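Local coordinates for probable porin (Pseudomonas aeruginosa, PDB 2Y0H), which probably acts as an OprD-family porin, a closed beta-barrel in the bacterial outer membrane through which small solutes are thought to pass, at residues 14-19 against 32-37; 297-302 against 328-333. All blocks are in the same frame, centred on the assembly; numbering follows the deposited sequence.

Contact 1 (14-19 against 32-37)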
loop_
_atom_site.group_PDB
_atom_site.type_symbol
_atom_site.label_atom_id
_atom_site.label_comp_id
_atom_site.label_asym_id
_atom_site.label_seq_id
_atom_site.Cartn_x
_atom_site.Cartn_y
_atom_site.Cartn_z
ATOM N N ASN A 14 -4.000 -8.242 -15.967
ATOM C CA ASN A 14 -4.108 -9.693 -16.081
ATOM C C ASN A 14 -3.164 -10.361 -15.083
ATOM O O ASN A 14 -1.964 -10.078 -15.043
ATOM C CB ASN A 14 -3.850 -10.170 -17.520
ATOM C CG ASN A 14 -4.251 -11.630 -17.739
ATOM O OD1 ASN A 14 -3.411 -12.530 -17.710
ATOM N ND2 ASN A 14 -5.540 -11.865 -17.960
ATOM N N PHE A 15 -3.726 -11.254 -14.286
ATOM C CA PHE A 15 -3.089 -11.714 -13.071
ATOM C C PHE A 15 -3.167 -13.217 -13.050
ATOM O O PHE A 15 -4.250 -13.787 -13.085
ATOM C CB PHE A 15 -3.864 -11.140 -11.886
ATOM C CG PHE A 15 -3.200 -11.319 -10.544
ATOM C CD1 PHE A 15 -3.353 -12.498 -9.827
ATOM C CD2 PHE A 15 -2.491 -10.272 -9.960
ATOM C CE1 PHE A 15 -2.776 -12.642 -8.565
ATOM C CE2 PHE A 15 -1.931 -10.406 -8.707
ATOM C CZ PHE A 15 -2.064 -11.600 -8.010
ATOM N N TYR A 16 -2.012 -13.861 -13.018
ATOM C CA TYR A 16 -1.965 -15.301 -12.881
ATOM C C TYR A 16 -1.094 -15.679 -11.699
ATOM O O TYR A 16 0.056 -15.249 -11.591
ATOM C CB TYR A 16 -1.433 -15.974 -14.149
ATOM C CG TYR A 16 -1.156 -17.442 -13.930
ATOM C CD1 TYR A 16 -2.162 -18.387 -14.065
ATOM C CD2 TYR A 16 0.103 -17.879 -13.548
ATOM C CE1 TYR A 16 -1.912 -19.742 -13.847
ATOM C CE2 TYR A 16 0.363 -19.222 -13.327
ATOM C CZ TYR A 16 -0.647 -20.149 -13.476
ATOM O OH TYR A 16 -0.385 -21.482 -13.248
ATOM N N GLN A 17 -1.641 -16.486 -10.807
ATOM C CA GLN A 17 -0.865 -16.941 -9.669
ATOM C C GLN A 17 -0.941 -18.449 -9.519
ATOM O O GLN A 17 -2.012 -19.058 -9.642
ATOM C CB GLN A 17 -1.321 -16.258 -8.379
ATOM C CG GLN A 17 -2.733 -16.596 -7.972
ATOM C CD GLN A 17 -2.932 -16.484 -6.481
ATOM O OE1 GLN A 17 -2.088 -15.932 -5.768
ATOM N NE2 GLN A 17 -4.046 -17.018 -5.994
ATOM N N LEU A 18 0.215 -19.043 -9.261
ATOM C CA LEU A 18 0.303 -20.460 -8.981
ATOM C C LEU A 18 0.836 -20.588 -7.570
ATOM O O LEU A 18 1.981 -20.221 -7.296
ATOM C CB LEU A 18 1.233 -21.149 -9.984
ATOM C CG LEU A 18 1.409 -22.666 -9.852
ATOM C CD1 LEU A 18 0.058 -23.368 -9.743
ATOM C CD2 LEU A 18 2.201 -23.216 -11.022
ATOM N N ARG A 19 -0.003 -21.085 -6.667
ATOM C CA ARG A 19 0.376 -21.201 -5.265
ATOM C C ARG A 19 0.584 -22.645 -4.835
ATOM O O ARG A 19 -0.121 -23.546 -5.279
ATOM C CB ARG A 19 -0.675 -20.562 -4.357
ATOM C CG ARG A 19 -0.986 -19.113 -4.664
ATOM C CD ARG A 19 -1.319 -18.366 -3.382
ATOM N NE ARG A 19 -1.896 -19.256 -2.381
ATOM C CZ ARG A 19 -2.075 -18.930 -1.106
ATOM N NH1 ARG A 19 -1.721 -17.726 -0.672
ATOM N NH2 ARG A 19 -2.609 -19.809 -0.267
ATOM N N GLY A 32 -4.032 -23.030 -8.867
ATOM C CA GLY A 32 -3.820 -21.927 -9.782
ATOM C C GLY A 32 -4.991 -20.963 -9.828
ATOM O O GLY A 32 -6.092 -21.286 -9.393
ATOM N N ASN A 33 -4.739 -19.770 -10.350
ATOM C CA ASN A 33 -5.759 -18.743 -10.492
ATOM C C ASN A 33 -5.394 -17.810 -11.618
ATOM O O ASN A 33 -4.282 -17.293 -11.672
ATOM C CB ASN A 33 -5.894 -17.908 -9.222
ATOM C CG ASN A 33 -6.722 -18.581 -8.166
ATOM O OD1 ASN A 33 -6.287 -18.714 -7.022
ATOM N ND2 ASN A 33 -7.931 -19.004 -8.534
ATOM N N TRP A 34 -6.345 -17.583 -12.509
ATOM C CA TRP A 34 -6.152 -16.653 -13.590
ATOM C C TRP A 34 -7.365 -15.741 -13.593
ATOM O O TRP A 34 -8.497 -16.216 -13.542
ATOM C CB TRP A 34 -6.015 -17.400 -14.923
ATOM C CG TRP A 34 -5.506 -16.528 -16.044
ATOM C CD1 TRP A 34 -4.757 -15.400 -15.919
ATOM C CD2 TRP A 34 -5.726 -16.708 -17.453
ATOM N NE1 TRP A 34 -4.480 -14.869 -17.160
ATOM C CE2 TRP A 34 -5.071 -15.648 -18.117
ATOM C CE3 TRP A 34 -6.405 -17.665 -18.218
ATOM C CZ2 TRP A 34 -5.083 -15.513 -19.510
ATOM C CZ3 TRP A 34 -6.418 -17.524 -19.600
ATOM C CH2 TRP A 34 -5.757 -16.461 -20.229
ATOM N N SER A 35 -7.134 -14.434 -13.623
ATOM C CA SER A 35 -8.241 -13.487 -13.636
ATOM C C SER A 35 -7.863 -12.149 -14.285
ATOM O O SER A 35 -6.691 -11.882 -14.547
ATOM C CB SER A 35 -8.807 -13.299 -12.219
ATOM O OG SER A 35 -7.831 -12.799 -11.323
ATOM N N GLN A 36 -8.858 -11.316 -14.544
ATOM C CA GLN A 36 -8.660 -10.107 -15.326
ATOM C C GLN A 36 -9.405 -8.941 -14.690
ATOM O O GLN A 36 -10.601 -9.041 -14.359
ATOM C CB GLN A 36 -9.141 -10.315 -16.773
ATOM C CG GLN A 36 -9.132 -9.046 -17.636
ATOM C CD GLN A 36 -7.729 -8.644 -18.078
ATOM O OE1 GLN A 36 -6.873 -9.502 -18.312
ATOM N NE2 GLN A 36 -7.488 -7.338 -18.190
ATOM N N GLY A 37 -8.695 -7.833 -14.527
ATOM C CA GLY A 37 -9.266 -6.656 -13.920
ATOM C C GLY A 37 -9.433 -5.535 -14.922
ATOM O O GLY A 37 -8.640 -5.388 -15.863
#
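F15 with S35 and Q17 with N33 are the antiparallel hydrogen-bonded pairs that join 14-19 to 32-37, each bridged by two backbone N-H to O bonds, with the strand axes 4.8 Å apart and running at 173°. Between and beyond these pairs, N14 with Q36, Y16 with W34 and L18 with G32 are non-hydrogen-bonded. On their face the N14 amide bridges two side chains of the other strand, W34 and Q36. N14 has CG anti to its backbone N (chi1 -167°), which carries the amide across toward 32-37. Its OD1 accepts from W34 NE1 at 2.6 Å, lying in the plane of the indole, while the amide itself stands 83° to that ring. On the other branch N14 ND2 donates a hydrogen bond to Q36 OE1 at 2.7 Å, in the plane of both amides. The two bonds fix which branch is oxygen and hold the amide against rotation. W34 CD1 lies 3.3 Å from F15 O, at the ring edge, and 3.8 Å from Y16 CB. On the opposite face, Q17 and N33 lie side by side with nearly coplanar amides. Q17 NE2 donates to N33 OD1 at 3.0 Å, and Q17 CG packs on N33 CB at 3.6 Å. F15 leans away from S35 instead, onto R381 and I383 of strand 376-389, and both F15 and S35 touch L125. This face turns toward the barrel interior, whereas the N14, Y16, W34 and Q36 face turns outward. Backbone bonds of N14, Y16 and L18 to strand 376-389 place the pair at the seam where the last strand meets the first: it is the opening hairpin of an 18-stranded antiparallel barrel, the architecture of OprD-type porins.

Contact 2 (297-302 against 328-333)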
loop_
_atom_site.group_PDB
_atom_site.type_symbol
_atom_site.label_atom_id
_atom_site.label_comp_id
_atom_site.label_asym_id
_atom_site.label_seq_id
_atom_site.Cartn_x
_atom_site.Cartn_y
_atom_site.Cartn_z
ATOM N N PRO A 297 2.623 -10.299 16.448
ATOM C CA PRO A 297 2.878 -9.776 17.803
ATOM C C PRO A 297 4.340 -9.989 18.235
ATOM O O PRO A 297 4.858 -11.105 18.125
ATOM C CB PRO A 297 1.914 -10.584 18.684
ATOM C CG PRO A 297 0.839 -11.092 17.731
ATOM C CD PRO A 297 1.534 -11.302 16.421
ATOM N N GLN A 298 4.997 -8.919 18.676
ATOM C CA GLN A 298 6.383 -8.977 19.154
ATOM C C GLN A 298 7.464 -9.344 18.120
ATOM O O GLN A 298 8.598 -9.632 18.484
ATOM C CB GLN A 298 6.494 -9.903 20.371
ATOM C CG GLN A 298 5.723 -9.405 21.570
ATOM C CD GLN A 298 5.845 -10.317 22.767
ATOM O OE1 GLN A 298 5.215 -11.373 22.820
ATOM N NE2 GLN A 298 6.655 -9.914 23.741
ATOM N N GLU A 299 7.129 -9.321 16.837
ATOM C CA GLU A 299 8.086 -9.754 15.830
ATOM C C GLU A 299 9.216 -8.752 15.571
ATOM O O GLU A 299 8.977 -7.561 15.425
ATOM C CB GLU A 299 7.372 -10.061 14.527
ATOM C CG GLU A 299 8.265 -10.680 13.466
ATOM C CD GLU A 299 7.445 -11.197 12.306
ATOM O OE1 GLU A 299 6.256 -10.841 12.239
ATOM O OE2 GLU A 299 7.971 -11.955 11.467
ATOM N N LYS A 300 10.441 -9.255 15.512
ATOM C CA LYS A 300 11.600 -8.456 15.119
ATOM C C LYS A 300 12.093 -8.992 13.789
ATOM O O LYS A 300 12.258 -10.196 13.633
ATOM C CB LYS A 300 12.727 -8.596 16.145
ATOM C CG LYS A 300 12.455 -7.985 17.516
ATOM C CD LYS A 300 13.465 -8.533 18.527
ATOM C CE LYS A 300 13.346 -7.865 19.895
ATOM N NZ LYS A 300 13.916 -8.713 20.981
ATOM N N SER A 301 12.331 -8.113 12.826
ATOM C CA SER A 301 12.735 -8.575 11.503
ATOM C C SER A 301 13.713 -7.623 10.861
ATOM O O SER A 301 13.730 -6.421 11.160
ATOM C CB SER A 301 11.518 -8.767 10.585
ATOM O OG SER A 301 10.768 -7.565 10.464
ATOM N N TRP A 302 14.538 -8.175 9.983
ATOM C CA TRP A 302 15.462 -7.381 9.205
ATOM C C TRP A 302 15.335 -7.763 7.739
ATOM O O TRP A 302 14.900 -8.869 7.406
ATOM C CB TRP A 302 16.902 -7.565 9.707
ATOM C CG TRP A 302 17.361 -9.000 9.810
ATOM C CD1 TRP A 302 17.310 -9.807 10.921
ATOM C CD2 TRP A 302 17.953 -9.789 8.774
ATOM N NE1 TRP A 302 17.835 -11.048 10.634
ATOM C CE2 TRP A 302 18.237 -11.066 9.326
ATOM C CE3 TRP A 302 18.282 -9.543 7.438
ATOM C CZ2 TRP A 302 18.824 -12.089 8.584
ATOM C CZ3 TRP A 302 18.868 -10.566 6.701
ATOM C CH2 TRP A 302 19.131 -11.825 7.278
ATOM N N ARG A 328 11.601 -13.029 13.786
ATOM C CA ARG A 328 11.772 -13.867 14.966
ATOM C C ARG A 328 10.997 -13.305 16.151
ATOM O O ARG A 328 10.434 -12.206 16.072
ATOM C CB ARG A 328 13.258 -13.945 15.331
ATOM C CG ARG A 328 13.846 -12.596 15.707
ATOM C CD ARG A 328 15.365 -12.649 15.868
ATOM N NE ARG A 328 15.859 -11.430 16.503
ATOM C CZ ARG A 328 16.084 -10.288 15.862
ATOM N NH1 ARG A 328 15.857 -10.209 14.552
ATOM N NH2 ARG A 328 16.524 -9.224 16.529
ATOM N N ASP A 329 10.988 -14.060 17.250
ATOM C CA ASP A 329 10.331 -13.647 18.495
ATOM C C ASP A 329 8.823 -13.485 18.320
ATOM O O ASP A 329 8.187 -12.704 19.036
ATOM C CB ASP A 329 10.909 -12.336 19.032
ATOM C CG ASP A 329 12.391 -12.427 19.365
ATOM O OD1 ASP A 329 12.941 -13.542 19.383
ATOM O OD2 ASP A 329 13.008 -11.369 19.613
ATOM N N ILE A 330 8.242 -14.199 17.365
ATOM C CA ILE A 330 6.800 -14.088 17.167
ATOM C C ILE A 330 6.055 -14.740 18.331
ATOM O O ILE A 330 6.225 -15.928 18.602
ATOM C CB ILE A 330 6.342 -14.706 15.836
ATOM C CG1 ILE A 330 6.984 -13.960 14.661
ATOM C CG2 ILE A 330 4.807 -14.678 15.735
ATOM C CD1 ILE A 330 6.781 -14.646 13.339
ATOM N N ASP A 331 5.239 -13.956 19.027
ATOM C CA ASP A 331 4.525 -14.473 20.189
ATOM C C ASP A 331 3.442 -15.467 19.785
ATOM O O ASP A 331 2.542 -15.135 19.012
ATOM C CB ASP A 331 3.913 -13.334 21.011
ATOM C CG ASP A 331 3.144 -13.838 22.226
ATOM O OD1 ASP A 331 3.534 -14.881 22.791
ATOM O OD2 ASP A 331 2.145 -13.196 22.610
ATOM N N ARG A 332 3.540 -16.691 20.298
ATOM C CA ARG A 332 2.492 -17.687 20.091
ATOM C C ARG A 332 1.671 -17.923 21.363
ATOM O O ARG A 332 0.864 -18.849 21.431
ATOM C CB ARG A 332 3.070 -19.001 19.560
ATOM C CG ARG A 332 3.636 -18.897 18.148
ATOM C CD ARG A 332 3.744 -20.264 17.470
ATOM N NE ARG A 332 4.541 -21.191 18.267
ATOM C CZ ARG A 332 4.182 -22.441 18.539
ATOM N NH1 ARG A 332 3.043 -22.922 18.063
ATOM N NH2 ARG A 332 4.971 -23.209 19.280
ATOM N N GLY A 333 1.887 -17.083 22.369
ATOM C CA GLY A 333 1.033 -17.059 23.545
ATOM C C GLY A 333 1.508 -17.894 24.716
ATOM O O GLY A 333 2.711 -18.042 24.941
HETATM O O HOH W 1 14.778 -12.023 12.519
#
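K300 and R328 form an antiparallel hydrogen-bonded pair, K300 N giving to R328 O and R328 N to K300 O, and the K300 side chain then crosses two residues of the other strand. Its CB sits 3.7 Å above the R328 guanidinium plane, over the centre. With CG anti to the carbonyl carbon (chi1 -68°) and the chain extended, the lysine continues toward D329. CG approaches D329 OD2 loosely. K300 CD touches both residues, lying 3.7 Å from R328 NH2 and 3.1 Å from D329 OD2; CE follows alongside the same oxygen. K300 NZ ends in a salt bridge to D329 OD2 at 3.1 Å, met nearly along the C-O axis. R328 NH1 turns to a water and to the W302 ring edge. Farther along, D331 N donates to P297 O at 3.0 Å, and the aliphatic part of E299 runs beside I330, while E299 OE1 is taken by R296 N. Strand 300-309 lies between 259-269, met by backbone bonds from S301 to Q266 and, just before the strand, from E299 to M268, and 318-330, whose other side is joined to strand 339-351 by a bond between I330 and D339.

How the contacts relate
From the N terminus, strand 7-22 rises to a turn that is only partly ordered and returns as strand 30-43; contact 1 closes this short hairpin loop. The chain then winds strand by strand round the barrel to 259-269, and a long loop leads into strand 300-309. Contact 2 joins the start of that strand to the end of 318-330, at the open end of its hairpin. The loops so closed follow in series, neither nested nor crossed. Across the sheet, strands 339-351, 361-371 and 376-389 separate 318-330 from 7-22, so both contacts belong to one closed wall, although their centres are 31 Å apart and their nearest atoms about 17 Å.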